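Local coordinates for protein mercuric reductase (Metallosphaera sedula, PDB 4YWO) that probably reduces mercuric ion to elemental mercury at the expense of NADPH, using bound FAD and acting as a homodimer, at residues S61-L65 against E188-M192; I67-Y71 against V82-F86; L356-A361 against K392-M396; G398-V403 against I421-V427. All blocks are in the same frame, centred on the assembly; numbering follows the deposited sequence.

Interaction 1: residues S61-L65 against E188-M192. With FAD (flavin-adenine dinucleotide), chain B.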
loop_
_atom_site.group_PDB
_atom_site.type_symbol
_atom_site.label_atom_id
_atom_site.label_comp_id
_atom_site.label_asym_id
_atom_site.label_seq_id
_atom_site.Cartn_x
_atom_site.Cartn_y
_atom_site.Cartn_z
ATOM N N SER A 61 14.874 13.429 1.955
ATOM C CA SER A 61 13.757 13.891 2.788
ATOM C C SER A 61 12.974 12.648 3.354
ATOM O O SER A 61 12.689 12.566 4.587
ATOM C CB SER A 61 12.879 14.892 2.159
ATOM O OG SER A 61 12.291 14.407 1.015
ATOM N N LYS A 62 12.757 11.687 2.495
ATOM C CA LYS A 62 12.044 10.459 2.981
ATOM C C LYS A 62 12.933 9.707 3.915
ATOM O O LYS A 62 12.438 9.036 4.822
ATOM C CB LYS A 62 11.486 9.665 1.782
ATOM C CG LYS A 62 10.053 10.142 1.298
ATOM C CD LYS A 62 9.727 11.685 1.307
ATOM C CE LYS A 62 9.762 12.341 0.063
ATOM N NZ LYS A 62 9.483 13.773 0.418
ATOM N N ARG A 63 14.241 9.685 3.691
ATOM C CA ARG A 63 15.092 9.000 4.641
ATOM C C ARG A 63 14.995 9.633 6.004
ATOM O O ARG A 63 14.889 8.931 7.030
ATOM C CB ARG A 63 16.541 8.956 4.147
ATOM C CG ARG A 63 17.533 8.395 5.162
ATOM C CD ARG A 63 17.246 6.888 5.405
ATOM N NE ARG A 63 18.362 6.324 6.101
ATOM C CZ ARG A 63 18.425 5.058 6.441
ATOM N NH1 ARG A 63 17.453 4.213 6.141
ATOM N NH2 ARG A 63 19.475 4.660 7.175
ATOM N N MET A 64 15.071 10.971 6.065
ATOM C CA MET A 64 15.034 11.590 7.387
ATOM C C MET A 64 13.647 11.444 8.055
ATOM O O MET A 64 13.526 11.270 9.276
ATOM C CB MET A 64 15.360 13.041 7.325
ATOM C CG MET A 64 16.770 13.350 6.885
ATOM S SD MET A 64 18.044 12.353 7.737
ATOM C CE MET A 64 17.771 12.662 9.382
ATOM N N LEU A 65 12.568 11.394 7.273
ATOM C CA LEU A 65 11.253 11.164 7.868
ATOM C C LEU A 65 11.124 9.753 8.372
ATOM O O LEU A 65 10.463 9.556 9.407
ATOM C CB LEU A 65 10.094 11.410 6.805
ATOM C CG LEU A 65 9.856 12.895 6.515
ATOM C CD1 LEU A 65 9.104 13.022 5.211
ATOM C CD2 LEU A 65 9.042 13.469 7.616
ATOM N N GLU A 188 6.122 18.287 5.809
ATOM C CA GLU A 188 7.150 17.277 5.968
ATOM C C GLU A 188 8.326 17.721 6.855
ATOM O O GLU A 188 8.708 17.071 7.748
ATOM C CB GLU A 188 7.649 16.797 4.622
ATOM C CG GLU A 188 6.617 15.931 3.842
ATOM C CD GLU A 188 7.137 15.392 2.512
ATOM O OE1 GLU A 188 8.319 15.730 2.157
ATOM O OE2 GLU A 188 6.371 14.643 1.761
ATOM N N PHE A 189 8.871 18.918 6.564
ATOM C CA PHE A 189 9.992 19.382 7.412
ATOM C C PHE A 189 9.557 19.705 8.791
ATOM O O PHE A 189 10.326 19.531 9.756
ATOM C CB PHE A 189 10.714 20.613 6.732
ATOM C CG PHE A 189 11.604 20.219 5.597
ATOM C CD1 PHE A 189 12.852 19.689 5.883
ATOM C CD2 PHE A 189 11.295 20.484 4.275
ATOM C CE1 PHE A 189 13.682 19.236 4.921
ATOM C CE2 PHE A 189 12.218 20.093 3.260
ATOM C CZ PHE A 189 13.384 19.399 3.622
ATOM N N ALA A 190 8.360 20.279 8.998
ATOM C CA ALA A 190 7.895 20.524 10.345
ATOM C C ALA A 190 7.761 19.249 11.148
ATOM O O ALA A 190 8.193 19.199 12.326
ATOM C CB ALA A 190 6.606 21.292 10.387
ATOM N N GLN A 191 7.201 18.186 10.594
ATOM C CA GLN A 191 7.122 16.964 11.307
ATOM C C GLN A 191 8.517 16.362 11.547
ATOM O O GLN A 191 8.796 15.917 12.621
ATOM C CB GLN A 191 6.254 15.941 10.574
ATOM C CG GLN A 191 6.219 14.634 11.338
ATOM C CD GLN A 191 5.162 13.658 10.741
ATOM O OE1 GLN A 191 5.607 12.696 10.071
ATOM N NE2 GLN A 191 4.025 13.659 11.343
ATOM N N MET A 192 9.409 16.399 10.566
ATOM C CA MET A 192 10.717 15.916 10.660
ATOM C C MET A 192 11.456 16.582 11.830
ATOM O O MET A 192 11.955 15.872 12.717
ATOM C CB MET A 192 11.506 16.181 9.383
ATOM C CG MET A 192 12.941 15.685 9.285
ATOM S SD MET A 192 13.837 16.386 7.882
ATOM C CE MET A 192 12.850 15.833 6.464
HETATM P PA FAD B . 15.745 18.904 -11.874
HETATM O O1A FAD B . 16.045 17.502 -11.397
HETATM O O2A FAD B . 16.079 20.085 -10.994
HETATM O O5B FAD B . 16.467 19.116 -13.297
HETATM C C5B FAD B . 17.281 20.263 -13.532
HETATM C C4B FAD B . 18.733 19.831 -13.689
HETATM O O4B FAD B . 19.263 20.353 -14.911
HETATM C C3B FAD B . 19.591 20.353 -12.548
HETATM O O3B FAD B . 20.187 19.261 -11.843
HETATM C C2B FAD B . 20.666 21.211 -13.184
HETATM O O2B FAD B . 21.959 20.674 -12.889
HETATM C C1B FAD B . 20.414 21.171 -14.682
HETATM N N9A FAD B . 20.162 22.544 -15.185
HETATM C C8A FAD B . 19.265 23.413 -14.684
HETATM N N7A FAD B . 19.281 24.585 -15.370
HETATM C C5A FAD B . 20.210 24.473 -16.338
HETATM C C6A FAD B . 20.737 25.340 -17.417
HETATM N N6A FAD B . 20.260 26.595 -17.604
HETATM N N1A FAD B . 21.709 24.837 -18.211
HETATM C C2A FAD B . 22.191 23.592 -18.036
HETATM N N3A FAD B . 21.759 22.752 -17.078
HETATM C C4A FAD B . 20.788 23.126 -16.212
HETATM N N1 FAD B . 8.729 14.578 -5.724
HETATM C C2 FAD B . 8.125 13.379 -5.528
HETATM O O2 FAD B . 7.513 12.852 -6.482
HETATM N N3 FAD B . 8.159 12.734 -4.348
HETATM C C4 FAD B . 8.792 13.231 -3.279
HETATM O O4 FAD B . 8.806 12.606 -2.196
HETATM C C4X FAD B . 9.479 14.539 -3.410
HETATM N N5 FAD B . 10.141 15.109 -2.378
HETATM C C5X FAD B . 10.757 16.304 -2.529
HETATM C C6 FAD B . 11.432 16.871 -1.454
HETATM C C7 FAD B . 12.068 18.099 -1.600
HETATM C C7M FAD B . 12.799 18.711 -0.433
HETATM C C8 FAD B . 12.028 18.808 -2.906
HETATM C C8M FAD B . 12.718 20.138 -3.061
HETATM C C9 FAD B . 11.355 18.246 -3.983
HETATM C C9A FAD B . 10.719 17.018 -3.838
HETATM N N10 FAD B . 10.034 16.440 -4.924
HETATM C C10 FAD B . 9.404 15.196 -4.733
HETATM C "C1'" FAD B . 9.979 17.117 -6.222
HETATM C "C2'" FAD B . 10.965 16.461 -7.180
HETATM O "O2'" FAD B . 12.256 16.392 -6.564
HETATM C "C3'" FAD B . 11.065 17.245 -8.483
HETATM O "O3'" FAD B . 9.754 17.451 -9.018
HETATM C "C4'" FAD B . 11.919 16.502 -9.504
HETATM O "O4'" FAD B . 13.277 16.463 -9.054
HETATM C "C5'" FAD B . 11.855 17.179 -10.867
HETATM O "O5'" FAD B . 13.021 16.848 -11.619
HETATM P P FAD B . 13.436 17.716 -12.908
HETATM O O1P FAD B . 14.451 16.927 -13.702
HETATM O O2P FAD B . 12.173 18.205 -13.576
HETATM O O3P FAD B . 14.183 18.983 -12.254
HETATM O O HOH W 1 6.704 15.302 -0.827
HETATM O O HOH W 2 8.221 11.066 10.575
#
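Helices 58-78 and 184-194 run in roughly the same direction where Ser-61 to Leu-65 pass Glu-188 to Met-192, their local axes 10.1 Å apart at 33°, with the CA atoms of Leu-65 and Met-192 the nearest pair at 5.5 Å. Branched leucine and flexible methionine suit this buried seam, packing between the helices without a polar atom that needs a partner. Leu-65 pushes CD2 against Met-192 CB (4.1 Å) and its CD1 against the aliphatic part of Glu-188, crossing both side chains at about a right angle. With CG of Met-192 turned opposite the backbone N (chi1 -178°), SD comes to 3.7 Å from Met-64 CB. Toward the cofactor, Lys-62 NZ forms a salt bridge with Glu-188 OE1 (2.9 Å), though as a hydrogen bond it is weak. Lys-62 NZ also donates to Ser-61 OG (2.9 Å), itself hydrogen-bonded to Gly-57 O. Flavin N5 accepts from Lys-62 NZ at 3.2 Å. A Lys-Glu pair beside flavin N5 recurs in the pyridine nucleotide-disulfide oxidoreductases. Lysine, bent at chi2 and chi3, is long enough to reach the isoalloxazine. Glutamate extends to meet it, and Glu-188 OE2 accepts from Phe-346 N and a water (2.7 Å).

Interaction 2: residues I67-Y71 against V82-F86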
loop_
_atom_site.group_PDB
_atom_site.type_symbol
_atom_site.label_atom_id
_atom_site.label_comp_id
_atom_site.label_asym_id
_atom_site.label_seq_id
_atom_site.Cartn_x
_atom_site.Cartn_y
_atom_site.Cartn_z
ATOM N N ILE A 67 13.667 7.905 9.587
ATOM C CA ILE A 67 14.461 7.928 10.871
ATOM C C ILE A 67 13.643 8.584 11.945
ATOM O O ILE A 67 13.539 8.052 13.089
ATOM C CB ILE A 67 15.750 8.708 10.674
ATOM C CG1 ILE A 67 16.623 7.872 9.806
ATOM C CG2 ILE A 67 16.450 8.824 12.049
ATOM C CD1 ILE A 67 17.829 8.575 9.412
ATOM N N ALA A 68 12.991 9.702 11.659
ATOM C CA ALA A 68 12.138 10.376 12.598
ATOM C C ALA A 68 11.012 9.418 13.146
ATOM O O ALA A 68 10.667 9.446 14.330
ATOM C CB ALA A 68 11.569 11.633 12.116
ATOM N N GLU A 69 10.360 8.756 12.224
ATOM C CA GLU A 69 9.298 7.845 12.529
ATOM C C GLU A 69 9.725 6.683 13.437
ATOM O O GLU A 69 9.000 6.339 14.387
ATOM C CB GLU A 69 8.648 7.308 11.238
ATOM C CG GLU A 69 7.628 6.219 11.502
ATOM C CD GLU A 69 8.131 4.728 11.391
ATOM O OE1 GLU A 69 8.868 4.378 10.404
ATOM O OE2 GLU A 69 7.697 3.862 12.277
ATOM N N ILE A 70 10.806 6.032 13.158
ATOM C CA ILE A 70 11.165 4.827 13.948
ATOM C C ILE A 70 11.569 5.244 15.366
ATOM O O ILE A 70 11.272 4.567 16.314
ATOM C CB ILE A 70 12.222 3.940 13.301
ATOM C CG1 ILE A 70 13.559 4.638 13.103
ATOM C CG2 ILE A 70 11.706 3.423 11.952
ATOM C CD1 ILE A 70 14.634 3.815 12.465
ATOM N N TYR A 71 12.194 6.409 15.483
ATOM C CA TYR A 71 12.522 6.881 16.850
ATOM C C TYR A 71 11.297 7.288 17.584
ATOM O O TYR A 71 11.229 7.060 18.866
ATOM C CB TYR A 71 13.590 8.040 16.860
ATOM C CG TYR A 71 14.981 7.581 16.750
ATOM C CD1 TYR A 71 15.547 7.195 15.553
ATOM C CD2 TYR A 71 15.827 7.545 17.875
ATOM C CE1 TYR A 71 16.835 6.704 15.452
ATOM C CE2 TYR A 71 17.112 7.079 17.751
ATOM C CZ TYR A 71 17.638 6.658 16.633
ATOM O OH TYR A 71 18.925 6.168 16.487
ATOM N N VAL A 82 14.361 8.997 23.604
ATOM C CA VAL A 82 15.360 8.765 22.629
ATOM C C VAL A 82 14.939 9.460 21.285
ATOM O O VAL A 82 13.863 9.250 20.830
ATOM C CB VAL A 82 15.531 7.292 22.492
ATOM C CG1 VAL A 82 14.203 6.628 22.066
ATOM C CG2 VAL A 82 16.629 6.958 21.566
ATOM N N TYR A 83 15.762 10.418 20.866
ATOM C CA TYR A 83 15.610 11.135 19.571
ATOM C C TYR A 83 16.734 10.733 18.610
ATOM O O TYR A 83 17.820 10.310 18.974
ATOM C CB TYR A 83 15.559 12.643 19.835
ATOM C CG TYR A 83 14.315 13.055 20.555
ATOM C CD1 TYR A 83 14.275 13.034 21.955
ATOM C CD2 TYR A 83 13.215 13.455 19.895
ATOM C CE1 TYR A 83 13.138 13.382 22.628
ATOM C CE2 TYR A 83 12.056 13.824 20.583
ATOM C CZ TYR A 83 12.051 13.761 21.940
ATOM O OH TYR A 83 10.899 14.154 22.555
ATOM N N PRO A 84 16.493 10.926 17.310
ATOM C CA PRO A 84 17.502 10.565 16.384
ATOM C C PRO A 84 18.825 11.401 16.580
ATOM O O PRO A 84 18.677 12.592 16.815
ATOM C CB PRO A 84 16.901 10.970 15.073
ATOM C CG PRO A 84 15.447 10.931 15.268
ATOM C CD PRO A 84 15.242 11.372 16.684
ATOM N N PRO A 85 19.956 10.766 16.440
ATOM C CA PRO A 85 21.198 11.529 16.697
ATOM C C PRO A 85 21.384 12.593 15.530
ATOM O O PRO A 85 20.962 12.390 14.406
ATOM C CB PRO A 85 22.256 10.460 16.656
ATOM C CG PRO A 85 21.709 9.339 15.847
ATOM C CD PRO A 85 20.232 9.358 16.134
ATOM N N PHE A 86 22.029 13.706 15.842
ATOM C CA PHE A 86 22.303 14.710 14.840
ATOM C C PHE A 86 23.096 14.109 13.700
ATOM O O PHE A 86 22.906 14.515 12.520
ATOM C CB PHE A 86 23.022 15.898 15.505
ATOM C CG PHE A 86 23.450 16.997 14.495
ATOM C CD1 PHE A 86 22.536 17.839 13.951
ATOM C CD2 PHE A 86 24.764 17.072 14.054
ATOM C CE1 PHE A 86 22.900 18.806 13.048
ATOM C CE2 PHE A 86 25.158 18.039 13.147
ATOM C CZ PHE A 86 24.211 18.919 12.646
#
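The backbone bond from Tyr-71 N to Ile-67 O, 3.2 Å long, sets these two residues one helical turn apart, and both side chains meet Pro-84. They belong to helix 58-78, and residues 82-86 to the irregular connection that leads on to helix 87-110, so in this FAD-binding part of the chain the contact folds the link between two consecutive helices back onto the first of them. Tyr-71 carries most of it. With its CG beside the backbone N (chi1 -82°), the ring lies broadside to the loop. Pro-84 CA stands 3.6 Å from the ring centroid and only 6° off the normal, a CH-pi contact over the face. The pyrrolidine ring extends this cover toward the root of the side chain, where CG of Pro-84 is 3.7 Å from CG of Tyr-71; the two side chains pass in opposite directions. Proline suits the place because it offers a compact, rigid set of C-H groups and brings no amide N-H that would need a partner against the aromatic face. Val-82 approaches differently: its CG2 meets the ring edge, near the ring plane, at 3.8 Å from CD2 of Tyr-71. Val-82 O also lies at the edge, and it accepts a hydrogen bond from Arg-75. One turn earlier on the helix, beta-branched Ile-67 turns its CG2 to Pro-84 CB (3.7 Å). Tyr-71 also packs on Val-77 of the second subunit. At the phenol end, Pro-85 crosses the tyrosine at about a right angle, its CD 3.5 Å from Tyr-71 OH.

Interaction 3: residues L356-A361 against K392-M396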
loop_
_atom_site.group_PDB
_atom_site.type_symbol
_atom_site.label_atom_id
_atom_site.label_comp_id
_atom_site.label_asym_id
_atom_site.label_seq_id
_atom_site.Cartn_x
_atom_site.Cartn_y
_atom_site.Cartn_z
ATOM N N LEU A 356 -9.370 14.574 -9.532
ATOM C CA LEU A 356 -10.058 15.821 -9.230
ATOM C C LEU A 356 -10.528 15.880 -7.775
ATOM O O LEU A 356 -10.984 14.864 -7.184
ATOM C CB LEU A 356 -11.288 15.867 -10.120
ATOM C CG LEU A 356 -11.054 15.826 -11.620
ATOM C CD1 LEU A 356 -12.420 15.970 -12.305
ATOM C CD2 LEU A 356 -10.181 16.952 -12.018
ATOM N N THR A 357 -10.543 17.084 -7.253
ATOM C CA THR A 357 -11.262 17.300 -6.004
ATOM C C THR A 357 -12.769 17.301 -6.319
ATOM O O THR A 357 -13.179 17.420 -7.449
ATOM C CB THR A 357 -10.909 18.647 -5.324
ATOM O OG1 THR A 357 -11.327 19.729 -6.213
ATOM C CG2 THR A 357 -9.451 18.752 -4.964
ATOM N N GLU A 358 -13.611 17.133 -5.288
ATOM C CA GLU A 358 -15.047 17.230 -5.485
ATOM C C GLU A 358 -15.465 18.601 -6.099
ATOM O O GLU A 358 -16.261 18.632 -7.044
ATOM C CB GLU A 358 -15.773 16.975 -4.166
ATOM C CG GLU A 358 -17.277 17.019 -4.385
ATOM C CD GLU A 358 -18.097 16.708 -3.172
ATOM O OE1 GLU A 358 -17.536 16.470 -2.101
ATOM O OE2 GLU A 358 -19.322 16.618 -3.379
ATOM N N ALA A 359 -14.911 19.666 -5.598
ATOM C CA ALA A 359 -15.219 21.025 -6.127
ATOM C C ALA A 359 -14.795 21.137 -7.560
ATOM O O ALA A 359 -15.539 21.650 -8.388
ATOM C CB ALA A 359 -14.527 22.082 -5.335
ATOM N N GLU A 360 -13.606 20.596 -7.924
ATOM C CA GLU A 360 -13.199 20.620 -9.325
ATOM C C GLU A 360 -14.127 19.846 -10.196
ATOM O O GLU A 360 -14.407 20.251 -11.311
ATOM C CB GLU A 360 -11.764 20.074 -9.508
ATOM C CG GLU A 360 -10.759 21.007 -8.968
ATOM C CD GLU A 360 -9.402 20.388 -8.709
ATOM O OE1 GLU A 360 -9.221 19.151 -8.856
ATOM O OE2 GLU A 360 -8.457 21.170 -8.459
ATOM N N ALA A 361 -14.622 18.676 -9.771
ATOM C CA ALA A 361 -15.507 17.871 -10.562
ATOM C C ALA A 361 -16.864 18.624 -10.712
ATOM O O ALA A 361 -17.476 18.606 -11.791
ATOM C CB ALA A 361 -15.715 16.529 -9.928
ATOM N N LYS A 392 -11.765 9.789 0.615
ATOM C CA LYS A 392 -12.831 10.488 -0.149
ATOM C C LYS A 392 -12.729 10.076 -1.598
ATOM O O LYS A 392 -11.636 10.056 -2.185
ATOM C CB LYS A 392 -12.642 11.969 -0.063
ATOM C CG LYS A 392 -13.728 12.812 -0.700
ATOM C CD LYS A 392 -13.502 14.287 -0.273
ATOM C CE LYS A 392 -14.667 15.119 -0.654
ATOM N NZ LYS A 392 -14.466 16.540 -0.196
ATOM N N MET A 393 -13.854 9.747 -2.184
ATOM C CA MET A 393 -13.948 9.282 -3.573
ATOM C C MET A 393 -14.917 10.142 -4.339
ATOM O O MET A 393 -15.982 10.485 -3.773
ATOM C CB MET A 393 -14.299 7.797 -3.627
ATOM C CG MET A 393 -14.379 7.137 -5.038
ATOM S SD MET A 393 -14.660 5.387 -4.977
ATOM C CE MET A 393 -13.008 4.836 -4.591
ATOM N N VAL A 394 -14.542 10.551 -5.527
ATOM C CA VAL A 394 -15.349 11.421 -6.357
ATOM C C VAL A 394 -15.625 10.767 -7.690
ATOM O O VAL A 394 -14.706 10.220 -8.311
ATOM C CB VAL A 394 -14.639 12.741 -6.619
ATOM C CG1 VAL A 394 -15.475 13.685 -7.462
ATOM C CG2 VAL A 394 -14.112 13.440 -5.365
ATOM N N THR A 395 -16.910 10.726 -8.119
ATOM C CA THR A 395 -17.218 10.074 -9.424
ATOM C C THR A 395 -17.862 11.119 -10.318
ATOM O O THR A 395 -18.476 12.056 -9.841
ATOM C CB THR A 395 -18.162 8.856 -9.354
ATOM O OG1 THR A 395 -19.463 9.305 -8.827
ATOM C CG2 THR A 395 -17.595 7.756 -8.431
ATOM N N MET A 396 -17.680 10.980 -11.646
ATOM C CA MET A 396 -18.293 11.920 -12.621
ATOM C C MET A 396 -18.870 10.967 -13.672
ATOM O O MET A 396 -18.160 10.138 -14.238
ATOM C CB MET A 396 -17.217 12.846 -13.156
ATOM C CG MET A 396 -17.464 13.361 -14.587
ATOM S SD MET A 396 -18.668 14.625 -14.275
ATOM C CE MET A 396 -17.371 15.885 -14.042
#
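The short helix 358-362 of the dimerisation domain lies on one face of the antiparallel sheet, where Glu-358 and Ala-361 meet Lys-392, Val-394 and Met-396 of strand 390-396. Alternate strand residues point to the helix, and Val-394 is the central one. Its CG1, anti to the backbone N (chi1 -179°), touches Ala-361 CB at 3.8 Å, while CG2 packs against the first turn of the helix, 3.7 Å from Glu-358 N. A methyl side chain at Ala-361 lets helix and strand come this near. Farther along, Met-396 bends at chi2 and chi3 to bring CE to Ala-361 O (3.5 Å). At the other end the extended chains of Glu-358 and Lys-392 cross at about a right angle. Their salt bridge, OE1 to NZ, is long at 3.6 Å; Glu-358 pairs better with Arg-362 through OE2, and Lys-392 with Glu-214 and Glu-216. Thr-357 N donates to Glu-360 OE1 (2.9 Å, 170°), meeting the oxygen from above the carboxylate plane, and Glu-360 N returns a bond to Thr-357 OG1 (3.0 Å). Threonine and glutamate, three residues apart, thus build the capping box that starts a helix packed on one face of the domain's antiparallel sheet.

Interaction 4: residues G398-V403 against I421-V427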
loop_
_atom_site.group_PDB
_atom_site.type_symbol
_atom_site.label_atom_id
_atom_site.label_comp_id
_atom_site.label_asym_id
_atom_site.label_seq_id
_atom_site.Cartn_x
_atom_site.Cartn_y
_atom_site.Cartn_z
ATOM N N GLY A 398 -20.511 8.355 -13.209
ATOM C CA GLY A 398 -20.376 7.048 -12.704
ATOM C C GLY A 398 -18.940 6.493 -12.765
ATOM O O GLY A 398 -18.731 5.413 -12.336
ATOM N N ARG A 399 -18.024 7.294 -13.239
ATOM C CA ARG A 399 -16.554 6.835 -13.267
ATOM C C ARG A 399 -15.812 7.532 -12.146
ATOM O O ARG A 399 -15.977 8.735 -11.889
ATOM C CB ARG A 399 -15.913 7.094 -14.583
ATOM C CG ARG A 399 -16.685 6.503 -15.755
ATOM C CD ARG A 399 -15.862 6.644 -17.024
ATOM N NE ARG A 399 -16.621 6.148 -18.199
ATOM C CZ ARG A 399 -17.601 6.785 -18.766
ATOM N NH1 ARG A 399 -17.956 8.018 -18.374
ATOM N NH2 ARG A 399 -18.172 6.255 -19.850
ATOM N N ILE A 400 -14.926 6.783 -11.514
ATOM C CA ILE A 400 -14.054 7.384 -10.453
ATOM C C ILE A 400 -13.093 8.334 -11.096
ATOM O O ILE A 400 -12.343 7.969 -12.077
ATOM C CB ILE A 400 -13.340 6.300 -9.721
ATOM C CG1 ILE A 400 -14.312 5.338 -9.004
ATOM C CG2 ILE A 400 -12.349 6.905 -8.682
ATOM C CD1 ILE A 400 -13.831 3.982 -8.605
ATOM N N VAL A 401 -13.118 9.567 -10.673
ATOM C CA VAL A 401 -12.264 10.584 -11.084
ATOM C C VAL A 401 -11.347 11.266 -10.073
ATOM O O VAL A 401 -10.497 12.105 -10.442
ATOM C CB VAL A 401 -12.976 11.675 -11.911
ATOM C CG1 VAL A 401 -13.665 11.065 -13.146
ATOM C CG2 VAL A 401 -13.947 12.498 -11.081
ATOM N N GLY A 402 -11.524 10.962 -8.788
ATOM C CA GLY A 402 -10.650 11.537 -7.776
ATOM C C GLY A 402 -10.731 10.654 -6.568
ATOM O O GLY A 402 -11.776 10.121 -6.173
ATOM N N VAL A 403 -9.574 10.521 -5.904
ATOM C CA VAL A 403 -9.480 9.851 -4.602
ATOM C C VAL A 403 -8.501 10.640 -3.761
ATOM O O VAL A 403 -7.398 10.995 -4.237
ATOM C CB VAL A 403 -9.035 8.367 -4.727
ATOM C CG1 VAL A 403 -8.753 7.753 -3.382
ATOM C CG2 VAL A 403 -9.955 7.539 -5.588
ATOM N N ILE A 421 -8.645 5.161 -11.979
ATOM C CA ILE A 421 -8.989 6.374 -12.715
ATOM C C ILE A 421 -8.596 6.252 -14.178
ATOM O O ILE A 421 -9.429 6.514 -15.072
ATOM C CB ILE A 421 -8.353 7.655 -12.121
ATOM C CG1 ILE A 421 -8.991 7.984 -10.735
ATOM C CG2 ILE A 421 -8.548 8.867 -13.051
ATOM C CD1 ILE A 421 -8.306 8.988 -9.863
ATOM N N ARG A 422 -7.383 5.755 -14.454
ATOM C CA ARG A 422 -6.991 5.525 -15.880
ATOM C C ARG A 422 -7.921 4.582 -16.594
ATOM O O ARG A 422 -8.240 4.750 -17.806
ATOM C CB ARG A 422 -5.566 4.998 -15.947
ATOM C CG ARG A 422 -4.621 6.095 -15.506
ATOM C CD ARG A 422 -3.184 5.808 -15.893
ATOM N NE ARG A 422 -3.045 5.951 -17.347
ATOM C CZ ARG A 422 -2.855 4.991 -18.252
ATOM N NH1 ARG A 422 -2.843 3.710 -17.984
ATOM N NH2 ARG A 422 -2.784 5.373 -19.522
ATOM N N PHE A 423 -8.432 3.564 -15.970
ATOM C CA PHE A 423 -9.313 2.590 -16.584
ATOM C C PHE A 423 -10.763 3.071 -16.639
ATOM O O PHE A 423 -11.621 2.341 -17.147
ATOM C CB PHE A 423 -9.171 1.245 -15.888
ATOM C CG PHE A 423 -8.010 0.381 -16.500
ATOM C CD1 PHE A 423 -8.274 -0.425 -17.616
ATOM C CD2 PHE A 423 -6.741 0.522 -16.138
ATOM C CE1 PHE A 423 -7.266 -1.182 -18.200
ATOM C CE2 PHE A 423 -5.733 -0.291 -16.673
ATOM C CZ PHE A 423 -5.997 -1.083 -17.738
ATOM N N GLY A 424 -11.067 4.220 -16.042
ATOM C CA GLY A 424 -12.478 4.666 -15.944
ATOM C C GLY A 424 -13.310 3.729 -15.109
ATOM O O GLY A 424 -14.492 3.516 -15.390
ATOM N N ALA A 425 -12.767 3.146 -14.030
ATOM C CA ALA A 425 -13.448 2.211 -13.227
ATOM C C ALA A 425 -14.698 2.859 -12.572
ATOM O O ALA A 425 -14.659 4.045 -12.228
ATOM C CB ALA A 425 -12.614 1.617 -12.108
ATOM N N THR A 426 -15.734 2.059 -12.423
ATOM C CA THR A 426 -16.894 2.541 -11.720
ATOM C C THR A 426 -16.753 2.073 -10.279
ATOM O O THR A 426 -15.998 1.118 -9.889
ATOM C CB THR A 426 -18.170 1.973 -12.362
ATOM O OG1 THR A 426 -18.174 0.555 -12.174
ATOM C CG2 THR A 426 -18.209 2.284 -13.825
ATOM N N VAL A 427 -17.656 2.555 -9.407
ATOM C CA VAL A 427 -17.741 1.975 -8.091
ATOM C C VAL A 427 -18.062 0.467 -8.100
ATOM O O VAL A 427 -17.510 -0.284 -7.335
ATOM C CB VAL A 427 -18.630 2.758 -7.063
ATOM C CG1 VAL A 427 -18.252 4.238 -6.994
ATOM C CG2 VAL A 427 -20.050 2.524 -7.379
HETATM O O HOH W 3 -19.804 4.382 -10.181
HETATM O O HOH W 4 -15.721 3.463 -17.819
HETATM O O HOH W 5 -11.961 7.924 -14.696
#
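The guanidinium of Arg-399 has Gly-424 O at its edge, near its plane, and a water joins the two, accepting from Arg-399 NE (2.9 Å) and donating to Gly-424 O (2.7 Å). The arginine's aliphatic chain, extended from CG to NE, lies along the glycine, with Arg-399 CD 3.8 Å from Gly-424 O. Gly-424 is the first residue to leave helical angles, and glycine takes its positive phi (64°) readily. Next to it, Ala-425 O accepts from Ile-400 N in a short, nearly straight bond (2.8 Å, 178°), which ties the strand to the turn. Ile-400 then sends CD1 on to the Ala-425 methyl, and crosses Ile-421 at about a right angle. Ile-421 lays CG1 against Ile-400 O (3.6 Å) and CD1 on the backbone of Val-401 (3.8 Å to its C), within a classic beta bulge where Val-401 and Gly-402 both face Val-394. A second water bridges Ile-400 O (2.6 Å) and Ile-421 O. The neighbouring ring of Phe-423 meets Phe-423 of the second subunit, which places the turn at the dimer interface. Thr-426 N-caps the following helix, whereas the turn before it, closing at Gly-424, is a Schellman motif, a common helix C-terminus.

The four contacts form two pairs. Interactions 1 and 2 share helix 58-78, their centres 11 Å apart, and touch where Met-192 O meets Ala-68 CB (4.3 Å); interaction 1 carries the flavin contacts, and interaction 2 lies farther along the same helix. Interactions 3 and 4 belong to the dimerisation domain, centres 10 Å apart, and meet through sheet pairing: Val-394 N with Gly-402 O and Leu-356 N with Val-401 O, both probable hydrogen bonds of 2.9 Å. The pairs do not touch: the nearest atoms of interactions 1 and 4 are about 15 Å apart. Interactions 1, 2 and 4 reach the second subunit, which also supplies Phe-437 O to the FAD.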